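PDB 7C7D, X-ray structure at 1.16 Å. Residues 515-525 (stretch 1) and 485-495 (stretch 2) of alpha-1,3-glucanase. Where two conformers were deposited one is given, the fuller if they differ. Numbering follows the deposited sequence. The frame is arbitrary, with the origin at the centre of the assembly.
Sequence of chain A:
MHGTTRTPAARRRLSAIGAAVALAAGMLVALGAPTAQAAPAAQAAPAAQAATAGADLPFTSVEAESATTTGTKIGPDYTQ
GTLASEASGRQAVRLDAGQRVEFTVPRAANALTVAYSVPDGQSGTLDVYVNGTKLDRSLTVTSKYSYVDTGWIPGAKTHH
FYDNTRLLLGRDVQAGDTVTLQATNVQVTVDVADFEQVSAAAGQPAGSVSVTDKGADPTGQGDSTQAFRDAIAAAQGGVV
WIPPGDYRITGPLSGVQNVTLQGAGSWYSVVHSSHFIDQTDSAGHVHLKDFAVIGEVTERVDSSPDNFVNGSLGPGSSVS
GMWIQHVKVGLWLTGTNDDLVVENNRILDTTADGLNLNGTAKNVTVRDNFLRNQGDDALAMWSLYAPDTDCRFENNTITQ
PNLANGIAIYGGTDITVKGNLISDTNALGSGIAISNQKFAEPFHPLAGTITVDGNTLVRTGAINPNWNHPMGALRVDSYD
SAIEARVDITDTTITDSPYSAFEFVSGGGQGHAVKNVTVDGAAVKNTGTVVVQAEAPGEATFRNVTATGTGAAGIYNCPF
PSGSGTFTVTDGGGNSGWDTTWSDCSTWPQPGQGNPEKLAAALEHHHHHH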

# COMPACT_ATOMS: atom_id res chain seq x y z
N LYS A 515 0.34 1.02 27.27
CA LYS A 515 1.34 1.56 28.18
C LYS A 515 2.69 1.45 27.48
O LYS A 515 2.80 0.84 26.41
CB LYS A 515 1.35 0.78 29.49
CG LYS A 515 1.43 -0.73 29.29
CD LYS A 515 1.62 -1.47 30.61
CE LYS A 515 1.71 -2.98 30.37
NZ LYS A 515 2.22 -3.70 31.57
N ASN A 516 3.71 2.05 28.09
CA ASN A 516 5.07 2.05 27.53
C ASN A 516 5.13 2.79 26.20
O ASN A 516 6.00 2.52 25.36
CB ASN A 516 5.66 0.64 27.38
CG ASN A 516 5.51 -0.19 28.64
OD1 ASN A 516 5.83 0.27 29.73
ND2 ASN A 516 5.02 -1.41 28.49
N VAL A 517 4.21 3.73 26.00
CA VAL A 517 4.12 4.50 24.77
C VAL A 517 4.69 5.89 25.00
O VAL A 517 4.31 6.57 25.97
CB VAL A 517 2.67 4.60 24.28
CG1 VAL A 517 2.54 5.58 23.10
CG2 VAL A 517 2.14 3.23 23.91
N THR A 518 5.59 6.32 24.12
CA THR A 518 6.09 7.69 24.10
C THR A 518 5.84 8.27 22.72
O THR A 518 6.21 7.66 21.72
CB THR A 518 7.59 7.72 24.39
OG1 THR A 518 7.83 7.12 25.67
CG2 THR A 518 8.10 9.16 24.40
N VAL A 519 5.20 9.43 22.68
CA VAL A 519 5.08 10.22 21.46
C VAL A 519 5.99 11.43 21.64
O VAL A 519 5.77 12.24 22.55
CB VAL A 519 3.63 10.65 21.20
CG1 VAL A 519 3.55 11.57 19.98
CG2 VAL A 519 2.75 9.43 21.02
N ASP A 520 7.03 11.53 20.81
CA ASP A 520 8.02 12.59 20.95
C ASP A 520 8.28 13.21 19.59
O ASP A 520 8.97 12.61 18.75
CB ASP A 520 9.32 12.06 21.58
CG ASP A 520 10.31 13.17 21.89
OD1 ASP A 520 10.22 14.27 21.33
OD2 ASP A 520 11.21 12.91 22.72
N GLY A 521 7.75 14.40 19.38
CA GLY A 521 8.01 15.14 18.16
C GLY A 521 6.94 14.88 17.13
O GLY A 521 6.91 13.81 16.52
N ALA A 522 6.03 15.83 16.93
CA ALA A 522 5.02 15.66 15.91
C ALA A 522 4.57 17.02 15.43
O ALA A 522 4.54 17.99 16.19
CB ALA A 522 3.82 14.84 16.41
N ALA A 523 4.25 17.09 14.14
CA ALA A 523 3.64 18.26 13.52
C ALA A 523 2.25 17.82 13.07
O ALA A 523 2.12 17.04 12.13
CB ALA A 523 4.46 18.74 12.33
N VAL A 524 1.23 18.29 13.78
CA VAL A 524 -0.15 17.85 13.58
C VAL A 524 -0.93 19.06 13.09
O VAL A 524 -0.98 20.09 13.76
CB VAL A 524 -0.74 17.29 14.88
CG1 VAL A 524 -2.17 16.82 14.66
CG2 VAL A 524 0.13 16.15 15.42
N LYS A 525 -1.56 18.94 11.92
CA LYS A 525 -2.23 20.07 11.30
C LYS A 525 -3.59 19.64 10.78
O LYS A 525 -3.72 18.60 10.12
CB LYS A 525 -1.40 20.64 10.15
CG LYS A 525 -0.15 21.40 10.59
CD LYS A 525 0.58 22.03 9.41
CE LYS A 525 -0.39 22.49 8.32
NZ LYS A 525 -0.52 21.49 7.22
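Stretch 2 485-495: ARVDITDTTIT

Stretch 2 runs alongside stretch 1 as a parallel neighbour in a β-sheet, in register from R486 beside N516 to T495 beside K525, and the contact buries 805 Å² counted over both sides. Its backbone is extended on both sides of a corner at D491, where phi and psi are 50° and 54°. The two segments point almost the same way as the strand of stretch 1, at 11° and 15° to it, the second with a signed crossing angle of -15°; the axis of each comes within 4.7 Å of that of the strand of stretch 1, about the usual spacing of adjacent strands.

The hydrogen bonds alternate in the manner of parallel strands. V487 N donates to N516 O (2.9 Å), and V487 O accepts from T518 N (3.0 Å); I489 N then reaches T518 O (2.8 Å), and I489 O takes D520 N (2.9 Å). Past the corner the ladder resumes with T492 N to G521 O (3.1 Å) and A523 N to T492 O (3.0 Å), followed by I494 N to A523 O (2.9 Å) and K525 N to I494 O (2.9 Å). The alpha carbons fit between these rungs: V519 CA lies 3.2 Å from I489 O, and A522 CA 3.1 Å from T492 O.

At the corner, D491 N donates a longer bond to D520 O (3.3 Å). Here the end of the D491 side chain comes near G521, which has no side chain. An ideal CB on G521 would lie 2.6 Å from D491 OD1, a clash, and would also be jammed against the preceding carbonyl oxygen, so the hollow at this position depends on glycine.

On the buried face, the side chains of V487, I489, T492 and I494 line up beside V517, V519, A522 and V524. I489 makes the most prominent bump: its CD1 is 4.1 Å from both V517 CG1 and V519 CG2, so the tip of the isoleucine rests in the groove where the two valines meet. Nearer the start, V517 CG2 packs at 4.1 Å from V487 CB; farther along, V524 CG2 is 4.4 Å from I494 CB. The small A522 leaves its CB 4.5 Å from T492 CB.

The other face carries D488, T490, T493 and T495 beside T518, D520, A523 and K525, and is more open. D520 CB rests 4.2 Å from T490 CG2, and K525 NZ comes within 3.8 Å of T495 CG2. A water fills the gap near T518, 2.8 Å from both D488 OD1 and T518 OG1.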

# COMPACT_ATOMS: atom_id res chain seq x y z
N ALA A 485 5.62 -4.32 24.83
CA ALA A 485 6.76 -3.69 24.20
C ALA A 485 6.81 -2.22 24.59
O ALA A 485 5.85 -1.64 25.09
CB ALA A 485 6.63 -3.79 22.68
N ARG A 486 7.97 -1.61 24.38
CA ARG A 486 8.08 -0.16 24.34
C ARG A 486 7.72 0.31 22.94
O ARG A 486 8.19 -0.26 21.95
CB ARG A 486 9.52 0.22 24.68
CG ARG A 486 9.88 1.68 24.58
CD ARG A 486 11.39 1.80 24.70
NE ARG A 486 11.85 3.19 24.67
CZ ARG A 486 12.37 3.81 25.72
NH1 ARG A 486 12.49 3.18 26.87
NH2 ARG A 486 12.77 5.07 25.61
N VAL A 487 6.86 1.32 22.84
CA VAL A 487 6.45 1.85 21.54
C VAL A 487 6.87 3.31 21.51
O VAL A 487 6.37 4.13 22.29
CB VAL A 487 4.95 1.69 21.29
CG1 VAL A 487 4.58 2.22 19.92
CG2 VAL A 487 4.54 0.22 21.43
N ASP A 488 7.81 3.64 20.62
CA ASP A 488 8.39 4.97 20.51
C ASP A 488 7.94 5.58 19.19
O ASP A 488 8.35 5.12 18.12
CB ASP A 488 9.91 4.89 20.55
CG ASP A 488 10.43 4.38 21.87
OD1 ASP A 488 9.91 4.80 22.91
OD2 ASP A 488 11.37 3.56 21.85
N ILE A 489 7.10 6.61 19.27
CA ILE A 489 6.49 7.24 18.11
C ILE A 489 7.09 8.63 17.98
O ILE A 489 6.74 9.54 18.75
CB ILE A 489 4.96 7.28 18.23
CG1 ILE A 489 4.40 5.87 18.43
CG2 ILE A 489 4.34 7.95 17.02
CD1 ILE A 489 3.01 5.83 19.04
N THR A 490 7.99 8.80 17.02
CA THR A 490 8.81 10.00 16.95
C THR A 490 8.73 10.64 15.57
O THR A 490 8.62 9.96 14.55
CB THR A 490 10.28 9.71 17.27
OG1 THR A 490 10.76 8.68 16.39
CG2 THR A 490 10.44 9.25 18.69
N ASP A 491 8.83 11.97 15.56
CA ASP A 491 8.92 12.76 14.34
C ASP A 491 7.83 12.39 13.33
O ASP A 491 8.09 12.08 12.17
CB ASP A 491 10.31 12.71 13.73
CG ASP A 491 11.32 13.44 14.58
OD1 ASP A 491 10.91 14.16 15.52
OD2 ASP A 491 12.53 13.31 14.31
N THR A 492 6.59 12.43 13.79
CA THR A 492 5.45 12.10 12.95
C THR A 492 4.79 13.37 12.44
O THR A 492 4.54 14.30 13.22
CB THR A 492 4.41 11.28 13.73
OG1 THR A 492 5.05 10.22 14.44
CG2 THR A 492 3.39 10.67 12.79
N THR A 493 4.51 13.41 11.15
CA THR A 493 3.73 14.49 10.55
C THR A 493 2.35 13.93 10.25
O THR A 493 2.23 12.93 9.54
CB THR A 493 4.42 14.99 9.28
OG1 THR A 493 5.71 15.49 9.62
CG2 THR A 493 3.62 16.08 8.60
N ILE A 494 1.32 14.56 10.81
CA ILE A 494 -0.06 14.11 10.64
C ILE A 494 -0.88 15.29 10.13
O ILE A 494 -0.99 16.31 10.81
CB ILE A 494 -0.66 13.54 11.95
CG1 ILE A 494 0.22 12.40 12.48
CG2 ILE A 494 -2.08 13.08 11.71
CD1 ILE A 494 -0.29 11.74 13.76
N THR A 495 -1.41 15.16 8.91
CA THR A 495 -1.97 16.30 8.20
C THR A 495 -3.35 15.97 7.67
O THR A 495 -3.54 14.93 7.02
CB THR A 495 -1.04 16.67 7.03
OG1 THR A 495 0.27 16.92 7.55
CG2 THR A 495 -1.55 17.91 6.28
O HOH W 1 8.19 4.42 25.03
O HOH W 2 5.62 11.39 16.89
O HOH W 3 1.25 18.38 9.73